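Local structure of rutinosidase (Aspergillus niger, 6I1A) at residues 157-171 / 212-226. The protein hydrolyses glycosidic bonds as a secreted rutinosidase of glycosyl hydrolase family 5, with a probable role in beta-glucan metabolism. Sequence-based numbering, arbitrary orientation.
Sequences WFYNETHFNYSMQVI and TDHGAAWVLKYIRAV. Unlike the reference sequence in segment 157-171: His163 (reference Asn). With NAG (2-acetamido-2-deoxy-beta-D-glucopyranose), chain D; NAG (2-acetamido-2-deoxy-beta-D-glucopyranose), chain E.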
ATOM      1  N   TRP A 157     -19.078  18.669   1.429  1.00 12.58           N
ATOM      2  CA  TRP A 157     -20.085  17.714   1.921  1.00 11.44           C
ATOM      3  C   TRP A 157     -19.829  17.285   3.372  1.00 11.75           C
ATOM      4  O   TRP A 157     -20.769  17.106   4.157  1.00 12.17           O
ATOM      5  CB  TRP A 157     -20.101  16.515   1.002  1.00 11.63           C
ATOM      6  CG  TRP A 157     -21.055  15.417   1.359  1.00 10.60           C
ATOM      7  CD1 TRP A 157     -22.348  15.327   0.949  1.00 11.98           C
ATOM      8  CD2 TRP A 157     -20.748  14.207   2.057  1.00 10.99           C
ATOM      9  NE1 TRP A 157     -22.895  14.159   1.407  1.00 12.30           N
ATOM     10  CE2 TRP A 157     -21.923  13.419   2.050  1.00 11.19           C
ATOM     11  CE3 TRP A 157     -19.612  13.669   2.650  1.00 10.68           C
ATOM     12  CZ2 TRP A 157     -22.030  12.184   2.679  1.00 12.60           C
ATOM     13  CZ3 TRP A 157     -19.696  12.414   3.222  1.00 11.24           C
ATOM     14  CH2 TRP A 157     -20.859  11.660   3.200  1.00 11.55           C
ATOM     15  N   PHE A 158     -18.562  17.059   3.729  1.00 12.13           N
ATOM     16  CA  PHE A 158     -18.217  16.540   5.041  1.00 13.00           C
ATOM     17  C   PHE A 158     -18.702  17.479   6.165  1.00 14.31           C
ATOM     18  O   PHE A 158     -18.423  18.698   6.109  1.00 15.28           O
ATOM     19  CB  PHE A 158     -16.709  16.315   5.198  1.00 14.19           C
ATOM     20  CG  PHE A 158     -16.227  15.150   4.366  1.00 12.26           C
ATOM     21  CD1 PHE A 158     -16.241  13.882   4.907  1.00 13.35           C
ATOM     22  CD2 PHE A 158     -15.699  15.353   3.106  1.00 12.00           C
ATOM     23  CE1 PHE A 158     -15.876  12.786   4.130  1.00 13.20           C
ATOM     24  CE2 PHE A 158     -15.271  14.258   2.355  1.00 13.91           C
ATOM     25  CZ  PHE A 158     -15.347  12.993   2.889  1.00 13.74           C
ATOM     26  N   TYR A 159     -19.346  16.888   7.165  1.00 13.02           N
ATOM     27  CA  TYR A 159     -19.743  17.531   8.462  0.70 15.29           C
ATOM     28  C   TYR A 159     -20.758  18.657   8.224  1.00 16.24           C
ATOM     29  O   TYR A 159     -20.923  19.525   9.108  1.00 20.81           O
ATOM     30  CB  TYR A 159     -18.519  18.110   9.175  0.70 16.10           C
ATOM     31  CG  TYR A 159     -17.284  17.245   9.096  0.70 18.58           C
ATOM     32  CD1 TYR A 159     -17.302  15.942   9.539  0.70 19.77           C
ATOM     33  CD2 TYR A 159     -16.109  17.734   8.563  0.70 20.47           C
ATOM     34  CE1 TYR A 159     -16.171  15.135   9.462  0.70 22.08           C
ATOM     35  CE2 TYR A 159     -14.962  16.955   8.470  0.70 21.61           C
ATOM     36  CZ  TYR A 159     -15.007  15.636   8.886  0.70 23.70           C
ATOM     37  OH  TYR A 159     -13.862  14.881   8.743  0.70 25.47           O
ATOM     38  N   ASN A 160     -21.433  18.667   7.085  1.00 14.01           N
ATOM     39  CA  ASN A 160     -22.323  19.779   6.711  1.00 13.99           C
ATOM     40  C   ASN A 160     -23.759  19.276   6.618  1.00 13.99           C
ATOM     41  O   ASN A 160     -24.098  18.454   5.740  1.00 13.92           O
ATOM     42  CB  ASN A 160     -21.789  20.456   5.469  1.00 14.37           C
ATOM     43  CG  ASN A 160     -22.649  21.598   4.965  1.00 14.36           C
ATOM     44  OD1 ASN A 160     -23.872  21.471   4.773  1.00 14.24           O
ATOM     45  ND2 ASN A 160     -21.965  22.717   4.737  1.00 16.62           N
ATOM     46  N   GLU A 161     -24.652  19.796   7.486  1.00 14.41           N
ATOM     47  CA  GLU A 161     -26.033  19.301   7.535  1.00 15.47           C
ATOM     48  C   GLU A 161     -26.849  19.739   6.335  1.00 14.40           C
ATOM     49  O   GLU A 161     -27.809  19.021   5.988  1.00 14.17           O
ATOM     50  CB  GLU A 161     -26.724  19.832   8.793  1.00 19.15           C
ATOM     51  CG  GLU A 161     -28.051  19.176   9.101  1.00 28.01           C
ATOM     52  CD  GLU A 161     -28.524  19.607  10.495  1.00 32.38           C
ATOM     53  OE1 GLU A 161     -27.936  19.072  11.478  1.00 37.51           O
ATOM     54  OE2 GLU A 161     -29.358  20.524  10.590  1.00 31.33           O
ATOM     55  N   THR A 162     -26.546  20.871   5.723  1.00 13.49           N
ATOM     56  CA  THR A 162     -27.242  21.262   4.478  1.00 13.14           C
ATOM     57  C   THR A 162     -27.010  20.204   3.404  1.00 13.81           C
ATOM     58  O   THR A 162     -27.953  19.656   2.782  1.00 12.80           O
ATOM     59  CB  THR A 162     -26.730  22.597   3.919  1.00 14.04           C
ATOM     60  OG1 THR A 162     -26.854  23.604   4.925  1.00 16.45           O
ATOM     61  CG2 THR A 162     -27.378  23.041   2.621  1.00 17.06           C
ATOM     62  N   HIS A 163     -25.730  19.888   3.168  1.00 12.70           N
ATOM     63  CA  HIS A 163     -25.386  18.897   2.116  1.00 12.61           C
ATOM     64  C   HIS A 163     -25.848  17.501   2.508  1.00 12.07           C
ATOM     65  O   HIS A 163     -26.280  16.720   1.616  1.00 12.10           O
ATOM     66  CB  HIS A 163     -23.884  18.931   1.830  1.00 12.42           C
ATOM     67  CG  HIS A 163     -23.426  20.243   1.307  1.00 12.72           C
ATOM     68  ND1 HIS A 163     -24.121  20.938   0.344  1.00 15.01           N
ATOM     69  CD2 HIS A 163     -22.320  20.963   1.631  1.00 13.21           C
ATOM     70  CE1 HIS A 163     -23.403  22.041   0.066  1.00 13.84           C
ATOM     71  NE2 HIS A 163     -22.288  22.081   0.820  1.00 13.92           N
ATOM     72  N   PHE A 164     -25.865  17.169   3.795  1.00 12.47           N
ATOM     73  CA  PHE A 164     -26.398  15.874   4.280  1.00 13.53           C
ATOM     74  C   PHE A 164     -27.863  15.757   3.872  1.00 12.61           C
ATOM     75  O   PHE A 164     -28.321  14.766   3.318  1.00 13.26           O
ATOM     76  CB  PHE A 164     -26.157  15.729   5.770  1.00 13.37           C
ATOM     77  CG  PHE A 164     -26.461  14.365   6.306  1.00 13.62           C
ATOM     78  CD1 PHE A 164     -27.753  13.936   6.559  1.00 15.80           C
ATOM     79  CD2 PHE A 164     -25.407  13.485   6.524  1.00 14.19           C
ATOM     80  CE1 PHE A 164     -27.967  12.656   7.036  1.00 15.58           C
ATOM     81  CE2 PHE A 164     -25.637  12.230   7.030  1.00 16.26           C
ATOM     82  CZ  PHE A 164     -26.919  11.833   7.275  1.00 15.77           C
ATOM     83  N   ASN A 165     -28.624  16.799   4.171  1.00 13.00           N
ATOM     84  CA  ASN A 165     -30.081  16.809   3.950  1.00 13.86           C
ATOM     85  C   ASN A 165     -30.393  16.691   2.450  1.00 14.29           C
ATOM     86  O   ASN A 165     -31.248  15.932   2.032  1.00 15.11           O
ATOM     87  CB  ASN A 165     -30.698  18.131   4.438  1.00 13.88           C
ATOM     88  CG  ASN A 165     -30.921  18.132   5.923  1.00 16.01           C
ATOM     89  OD1 ASN A 165     -30.592  17.195   6.648  1.00 17.03           O
ATOM     90  ND2 ASN A 165     -31.541  19.223   6.383  1.00 17.91           N
ATOM     91  N   TYR A 166     -29.655  17.426   1.610  1.00 13.41           N
ATOM     92  CA  TYR A 166     -29.936  17.358   0.153  1.00 13.39           C
ATOM     93  C   TYR A 166     -29.423  16.016  -0.425  1.00 12.55           C
ATOM     94  O   TYR A 166     -30.034  15.479  -1.330  1.00 13.15           O
ATOM     95  CB  TYR A 166     -29.364  18.550  -0.589  1.00 15.13           C
ATOM     96  CG  TYR A 166     -30.146  19.826  -0.346  1.00 17.41           C
ATOM     97  CD1 TYR A 166     -31.471  19.948  -0.708  1.00 23.19           C
ATOM     98  CD2 TYR A 166     -29.527  20.888   0.233  1.00 20.01           C
ATOM     99  CE1 TYR A 166     -32.155  21.156  -0.519  1.00 24.95           C
ATOM    100  CE2 TYR A 166     -30.173  22.087   0.423  1.00 22.36           C
ATOM    101  CZ  TYR A 166     -31.491  22.212   0.070  1.00 24.60           C
ATOM    102  OH  TYR A 166     -32.073  23.461   0.283  1.00 27.35           O
ATOM    103  N   SER A 167     -28.411  15.406   0.191  1.00 12.66           N
ATOM    104  CA  SER A 167     -28.012  14.036  -0.167  1.00 12.53           C
ATOM    105  C   SER A 167     -29.142  13.047   0.094  1.00 12.43           C
ATOM    106  O   SER A 167     -29.420  12.134  -0.728  1.00 12.94           O
ATOM    107  CB  SER A 167     -26.732  13.587   0.520  1.00 11.54           C
ATOM    108  OG  SER A 167     -25.621  14.442   0.256  1.00 12.34           O
ATOM    109  N   MET A 168     -29.821  13.193   1.245  1.00 13.27           N
ATOM    110  CA  MET A 168     -30.923  12.304   1.543  1.00 12.99           C
ATOM    111  C   MET A 168     -32.081  12.569   0.596  1.00 12.52           C
ATOM    112  O   MET A 168     -32.761  11.626   0.219  1.00 12.92           O
ATOM    113  CB  MET A 168     -31.341  12.512   3.000  1.00 14.40           C
ATOM    114  CG  MET A 168     -30.305  11.985   4.012  1.00 14.57           C
ATOM    115  SD  MET A 168     -29.697  10.339   3.759  1.00 17.13           S
ATOM    116  CE  MET A 168     -31.196   9.393   3.960  1.00 17.90           C
ATOM    117  N   GLN A 169     -32.274  13.795   0.169  1.00 13.69           N
ATOM    118  CA  GLN A 169     -33.293  14.095  -0.867  1.00 14.46           C
ATOM    119  C   GLN A 169     -32.967  13.385  -2.171  1.00 14.46           C
ATOM    120  O   GLN A 169     -33.857  12.796  -2.843  1.00 15.19           O
ATOM    121  CB  GLN A 169     -33.450  15.608  -1.055  1.00 15.88           C
ATOM    122  CG  GLN A 169     -34.111  16.266   0.149  1.00 19.80           C
ATOM    123  CD  GLN A 169     -34.366  17.726  -0.106  1.00 24.78           C
ATOM    124  OE1 GLN A 169     -34.658  18.127  -1.207  1.00 27.36           O
ATOM    125  NE2 GLN A 169     -34.271  18.496   0.956  1.00 29.63           N
ATOM    126  N   VAL A 170     -31.687  13.352  -2.528  1.00 13.01           N
ATOM    127  CA  VAL A 170     -31.264  12.624  -3.767  1.00 12.70           C
ATOM    128  C   VAL A 170     -31.608  11.156  -3.612  1.00 13.58           C
ATOM    129  O   VAL A 170     -32.179  10.533  -4.544  1.00 12.95           O
ATOM    130  CB  VAL A 170     -29.745  12.814  -3.946  1.00 13.00           C
ATOM    131  CG1 VAL A 170     -29.163  11.805  -4.962  1.00 13.04           C
ATOM    132  CG2 VAL A 170     -29.407  14.239  -4.349  1.00 13.90           C
ATOM    133  N   ILE A 171     -31.282  10.572  -2.475  1.00 12.52           N
ATOM    134  CA  ILE A 171     -31.535   9.155  -2.224  1.00 14.91           C
ATOM    135  C   ILE A 171     -33.023   8.882  -2.250  1.00 14.68           C
ATOM    136  O   ILE A 171     -33.434   7.842  -2.806  1.00 13.32           O
ATOM    137  CB  ILE A 171     -30.867   8.706  -0.936  1.00 14.57           C
ATOM    138  CG1 ILE A 171     -29.335   8.755  -1.017  1.00 18.38           C
ATOM    139  CG2 ILE A 171     -31.397   7.363  -0.497  1.00 16.66           C
ATOM    140  CD1 ILE A 171     -28.682   8.341  -2.280  1.00 18.40           C
ATOM    141  N   THR A 212      -9.770  10.019   6.601  1.00 14.98           N
ATOM    142  CA  THR A 212      -9.454  10.028   8.051  1.00 14.84           C
ATOM    143  C   THR A 212     -10.563   9.356   8.859  1.00 15.32           C
ATOM    144  O   THR A 212     -11.665   9.142   8.369  1.00 14.00           O
ATOM    145  CB  THR A 212      -9.216  11.433   8.605  1.00 16.25           C
ATOM    146  OG1 THR A 212     -10.482  12.112   8.673  1.00 17.02           O
ATOM    147  CG2 THR A 212      -8.267  12.222   7.743  1.00 18.03           C
ATOM    148  N   ASP A 213     -10.275   8.989  10.120  1.00 16.83           N
ATOM    149  CA  ASP A 213     -11.323   8.448  10.995  1.00 16.73           C
ATOM    150  C   ASP A 213     -12.452   9.462  11.180  1.00 15.43           C
ATOM    151  O   ASP A 213     -13.631   9.058  11.216  1.00 16.07           O
ATOM    152  CB  ASP A 213     -10.736   8.050  12.362  1.00 20.76           C
ATOM    153  CG  ASP A 213     -10.083   6.660  12.402  1.00 27.37           C
ATOM    154  OD1 ASP A 213     -10.324   5.746  11.511  1.00 26.68           O
ATOM    155  OD2 ASP A 213      -9.312   6.463  13.355  1.00 29.99           O
ATOM    156  N   HIS A 214     -12.140  10.748  11.262  1.00 16.50           N
ATOM    157  CA  HIS A 214     -13.167  11.798  11.392  1.00 17.83           C
ATOM    158  C   HIS A 214     -14.070  11.782  10.137  1.00 15.21           C
ATOM    159  O   HIS A 214     -15.297  11.827  10.257  1.00 15.75           O
ATOM    160  CB  HIS A 214     -12.439  13.130  11.537  1.00 22.04           C
ATOM    161  CG  HIS A 214     -13.244  14.311  11.902  1.00 29.80           C
ATOM    162  ND1 HIS A 214     -13.298  15.447  11.084  1.00 37.53           N
ATOM    163  CD2 HIS A 214     -13.975  14.590  13.007  1.00 33.96           C
ATOM    164  CE1 HIS A 214     -14.049  16.367  11.677  1.00 31.24           C
ATOM    165  NE2 HIS A 214     -14.522  15.849  12.834  1.00 33.26           N
ATOM    166  N   GLY A 215     -13.469  11.802   8.945  1.00 14.74           N
ATOM    167  CA  GLY A 215     -14.270  11.732   7.724  1.00 13.24           C
ATOM    168  C   GLY A 215     -15.035  10.447   7.641  1.00 12.71           C
ATOM    169  O   GLY A 215     -16.184  10.462   7.199  1.00 13.95           O
ATOM    170  N   ALA A 216     -14.431   9.330   8.029  1.00 13.18           N
ATOM    171  CA  ALA A 216     -15.103   8.027   7.999  1.00 13.69           C
ATOM    172  C   ALA A 216     -16.325   8.004   8.913  1.00 13.56           C
ATOM    173  O   ALA A 216     -17.368   7.385   8.560  1.00 14.57           O
ATOM    174  CB  ALA A 216     -14.162   6.951   8.398  1.00 14.81           C
ATOM    175  N   ALA A 217     -16.307   8.715  10.038  1.00 13.50           N
ATOM    176  CA  ALA A 217     -17.479   8.778  10.933  1.00 13.87           C
ATOM    177  C   ALA A 217     -18.625   9.498  10.226  1.00 14.13           C
ATOM    178  O   ALA A 217     -19.799   9.105  10.427  1.00 14.91           O
ATOM    179  CB  ALA A 217     -17.098   9.481  12.244  1.00 15.92           C
ATOM    180  N   TRP A 218     -18.353  10.537   9.442  1.00 14.16           N
ATOM    181  CA  TRP A 218     -19.427  11.255   8.738  1.00 12.99           C
ATOM    182  C   TRP A 218     -19.966  10.321   7.649  1.00 12.73           C
ATOM    183  O   TRP A 218     -21.164  10.258   7.416  1.00 12.76           O
ATOM    184  CB  TRP A 218     -18.935  12.599   8.187  1.00 14.13           C
ATOM    185  CG  TRP A 218     -20.056  13.442   7.746  1.00 13.42           C
ATOM    186  CD1 TRP A 218     -20.510  13.626   6.480  1.00 13.24           C
ATOM    187  CD2 TRP A 218     -20.941  14.177   8.596  1.00 13.96           C
ATOM    188  NE1 TRP A 218     -21.584  14.460   6.472  1.00 14.95           N
ATOM    189  CE2 TRP A 218     -21.877  14.823   7.761  1.00 13.51           C
ATOM    190  CE3 TRP A 218     -20.982  14.425   9.971  1.00 15.03           C
ATOM    191  CZ2 TRP A 218     -22.881  15.649   8.239  1.00 13.83           C
ATOM    192  CZ3 TRP A 218     -21.977  15.252  10.430  1.00 15.60           C
ATOM    193  CH2 TRP A 218     -22.902  15.858   9.589  1.00 14.83           C
ATOM    194  N   VAL A 219     -19.074   9.642   6.917  1.00 12.22           N
ATOM    195  CA  VAL A 219     -19.551   8.694   5.897  1.00 12.58           C
ATOM    196  C   VAL A 219     -20.452   7.662   6.567  1.00 12.50           C
ATOM    197  O   VAL A 219     -21.494   7.288   5.989  1.00 12.96           O
ATOM    198  CB  VAL A 219     -18.363   8.029   5.180  1.00 12.16           C
ATOM    199  CG1 VAL A 219     -18.853   6.885   4.318  1.00 13.43           C
ATOM    200  CG2 VAL A 219     -17.595   9.072   4.368  1.00 12.53           C
ATOM    201  N   LEU A 220     -20.060   7.114   7.736  1.00 13.65           N
ATOM    202  CA  LEU A 220     -20.880   6.100   8.424  1.00 14.53           C
ATOM    203  C   LEU A 220     -22.249   6.647   8.828  1.00 13.82           C
ATOM    204  O   LEU A 220     -23.245   5.962   8.662  1.00 13.39           O
ATOM    205  CB  LEU A 220     -20.110   5.548   9.619  1.00 15.83           C
ATOM    206  CG  LEU A 220     -20.844   4.478  10.425  1.00 16.97           C
ATOM    207  CD1 LEU A 220     -21.166   3.294   9.554  1.00 17.35           C
ATOM    208  CD2 LEU A 220     -20.003   4.055  11.600  1.00 19.46           C
ATOM    209  N   LYS A 221     -22.296   7.875   9.311  1.00 14.94           N
ATOM    210  CA  LYS A 221     -23.576   8.525   9.647  1.00 15.34           C
ATOM    211  C   LYS A 221     -24.470   8.511   8.409  1.00 15.89           C
ATOM    212  O   LYS A 221     -25.665   8.223   8.481  1.00 14.65           O
ATOM    213  CB  LYS A 221     -23.302   9.950  10.151  1.00 16.45           C
ATOM    214  CG  LYS A 221     -24.519  10.801  10.416  1.00 18.77           C
ATOM    215  CD  LYS A 221     -24.147  12.264  10.668  1.00 20.22           C
ATOM    216  CE  LYS A 221     -25.331  13.215  10.626  1.00 25.33           C
ATOM    217  NZ  LYS A 221     -26.217  12.909  11.768  1.00 27.16           N
ATOM    218  N   TYR A 222     -23.895   8.878   7.257  1.00 14.41           N
ATOM    219  CA  TYR A 222     -24.674   8.960   6.006  1.00 13.20           C
ATOM    220  C   TYR A 222     -25.129   7.576   5.583  1.00 12.44           C
ATOM    221  O   TYR A 222     -26.311   7.384   5.248  1.00 12.66           O
ATOM    222  CB  TYR A 222     -23.824   9.616   4.927  1.00 13.92           C
ATOM    223  CG  TYR A 222     -24.444   9.604   3.569  1.00 12.60           C
ATOM    224  CD1 TYR A 222     -25.595  10.291   3.292  1.00 11.42           C
ATOM    225  CD2 TYR A 222     -23.871   8.851   2.528  1.00 13.52           C
ATOM    226  CE1 TYR A 222     -26.131  10.297   2.011  1.00 12.52           C
ATOM    227  CE2 TYR A 222     -24.431   8.826   1.252  1.00 12.04           C
ATOM    228  CZ  TYR A 222     -25.560   9.561   0.981  1.00 12.99           C
ATOM    229  OH  TYR A 222     -26.103   9.604  -0.259  1.00 12.49           O
ATOM    230  N   ILE A 223     -24.226   6.596   5.553  1.00 12.78           N
ATOM    231  CA  ILE A 223     -24.634   5.249   5.084  1.00 13.07           C
ATOM    232  C   ILE A 223     -25.703   4.649   6.021  1.00 13.48           C
ATOM    233  O   ILE A 223     -26.650   4.004   5.562  1.00 13.71           O
ATOM    234  CB  ILE A 223     -23.442   4.316   4.920  1.00 13.61           C
ATOM    235  CG1 ILE A 223     -22.422   4.871   3.900  1.00 14.63           C
ATOM    236  CG2 ILE A 223     -23.947   2.929   4.521  1.00 14.97           C
ATOM    237  CD1 ILE A 223     -22.976   4.988   2.492  1.00 14.93           C
ATOM    238  N   ARG A 224     -25.549   4.852   7.300  1.00 13.68           N
ATOM    239  CA  ARG A 224     -26.584   4.378   8.259  1.00 12.93           C
ATOM    240  C   ARG A 224     -27.910   5.062   7.945  1.00 14.06           C
ATOM    241  O   ARG A 224     -28.954   4.376   7.995  1.00 15.24           O
ATOM    242  CB  ARG A 224     -26.129   4.663   9.689  1.00 14.11           C
ATOM    243  CG  ARG A 224     -25.115   3.672  10.195  1.00 15.71           C
ATOM    244  CD  ARG A 224     -24.677   3.995  11.613  1.00 18.32           C
ATOM    245  NE  ARG A 224     -23.981   2.836  12.159  1.00 20.63           N
ATOM    246  CZ  ARG A 224     -23.094   2.863  13.132  1.00 22.72           C
ATOM    247  NH1 ARG A 224     -22.515   1.723  13.514  1.00 21.41           N
ATOM    248  NH2 ARG A 224     -22.780   4.003  13.760  1.00 20.53           N
ATOM    249  N   ALA A 225     -27.924   6.352   7.658  1.00 13.33           N
ATOM    250  CA  ALA A 225     -29.172   7.021   7.302  1.00 14.29           C
ATOM    251  C   ALA A 225     -29.784   6.474   6.009  1.00 13.38           C
ATOM    252  O   ALA A 225     -31.029   6.342   5.876  1.00 14.82           O
ATOM    253  CB  ALA A 225     -28.981   8.492   7.213  1.00 14.78           C
ATOM    254  N   VAL A 226     -28.932   6.206   5.004  1.00 12.90           N
ATOM    255  CA  VAL A 226     -29.429   5.655   3.731  1.00 12.88           C
ATOM    256  C   VAL A 226     -30.001   4.237   3.948  1.00 12.58           C
ATOM    257  O   VAL A 226     -31.065   3.936   3.449  1.00 13.23           O
ATOM    258  CB  VAL A 226     -28.315   5.633   2.663  1.00 12.58           C
ATOM    259  CG1 VAL A 226     -28.807   4.806   1.469  1.00 12.62           C
ATOM    260  CG2 VAL A 226     -27.928   7.056   2.294  1.00 13.60           C
TER
HETATM  261  C1  NAG D 402     -22.629  23.836   4.076  1.00 17.39           C
HETATM  262  C2  NAG D 402     -23.117  25.005   4.923  1.00 18.24           C
HETATM  263  C3  NAG D 402     -23.636  26.063   3.938  1.00 18.40           C
HETATM  264  C4  NAG D 402     -22.559  26.422   2.961  1.00 17.21           C
HETATM  265  C5  NAG D 402     -22.031  25.225   2.163  1.00 17.38           C
HETATM  266  C6  NAG D 402     -20.791  25.545   1.317  1.00 18.73           C
HETATM  267  C7  NAG D 402     -24.008  24.586   7.136  1.00 22.08           C
HETATM  268  C8  NAG D 402     -25.225  24.125   7.860  1.00 22.63           C
HETATM  269  N2  NAG D 402     -24.146  24.610   5.830  1.00 17.65           N
HETATM  270  O3  NAG D 402     -23.914  27.286   4.697  1.00 18.12           O
HETATM  271  O4  NAG D 402     -23.089  27.334   1.950  1.00 18.10           O
HETATM  272  O5  NAG D 402     -21.643  24.235   3.126  1.00 16.89           O
HETATM  273  O6  NAG D 402     -20.611  24.420   0.449  1.00 19.34           O
HETATM  274  O7  NAG D 402     -22.952  24.944   7.675  1.00 23.58           O
HETATM  275  C1  NAG E 403     -32.000  19.319   7.762  1.00 19.19           C
HETATM  276  C2  NAG E 403     -32.129  20.806   8.182  1.00 17.63           C
HETATM  277  C3  NAG E 403     -32.822  20.812   9.565  1.00 21.08           C
HETATM  278  C4  NAG E 403     -34.090  20.015   9.587  1.00 23.34           C
HETATM  279  C5  NAG E 403     -33.792  18.610   9.073  1.00 25.82           C
HETATM  280  C6  NAG E 403     -35.024  17.759   9.051  1.00 29.26           C
HETATM  281  C7  NAG E 403     -30.348  22.302   7.467  1.00 20.73           C
HETATM  282  C8  NAG E 403     -28.980  22.786   7.770  1.00 21.75           C
HETATM  283  N2  NAG E 403     -30.837  21.392   8.314  1.00 18.89           N
HETATM  284  O3  NAG E 403     -33.002  22.179  10.042  1.00 22.80           O
HETATM  285  O4  NAG E 403     -34.506  19.899  11.013  1.00 26.53           O
HETATM  286  O5  NAG E 403     -33.319  18.754   7.717  1.00 20.51           O
HETATM  287  O6  NAG E 403     -35.966  18.398   8.229  1.00 32.95           O
HETATM  288  O7  NAG E 403     -30.967  22.679   6.444  1.00 21.10           O
HETATM  289  O   HOH W   1     -23.101  15.617   4.287  1.00 13.87           O
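Trp218 lies flat beneath the backbone of the type II turn running from Trp157 to Asn160: Tyr159 CA stands 3.4 Å from the centroid of the Trp218 six-membered ring, almost on the ring normal, a CH-pi contact. The other face of this indole takes Lys221 CD and, obliquely, Phe164. At its rim, CD1 of Trp218 points into the face of Trp157, 3.6 Å from Trp157 CZ3, the planes at 84°. Trp157 in turn presents its own edge to Tyr222, with CZ2 3.6 Å from Tyr222 CG, and Tyr222 completes the series of T-shaped contacts by turning its edge to the face of Phe164. With CB already directed at the other helix, CG anti to the backbone N (chi1 -171°) carries the Phe164 ring on as a knob among Trp218, Lys221, Tyr222 and Ala225. Tyr222 answers as a knob among Phe164, Ser167, Met168 and Ile171, with Met168 SD oblique to its ring. The interlocked helices, 161-179 and 213-233, belong to the TIM-barrel fold of family 5; their segments here run roughly parallel, at 33°, with axes 10.9 Å apart. Polar contacts help to hold these groups. Water 1 accepts from Trp218 NE1 at 2.9 Å and donates to Trp157 O at 2.8 Å, tying indole to turn. Trp157 NE1 donates in its ring plane to Ser167 OG, 3.0 Å away, which itself donates to His163 O, while Tyr222 OH is hydrogen-bonded to Pro191 O. At the start of helix 161-179, the glycosylated Asn160 is the N-cap, its OD1 accepting from His163 N at 2.9 Å.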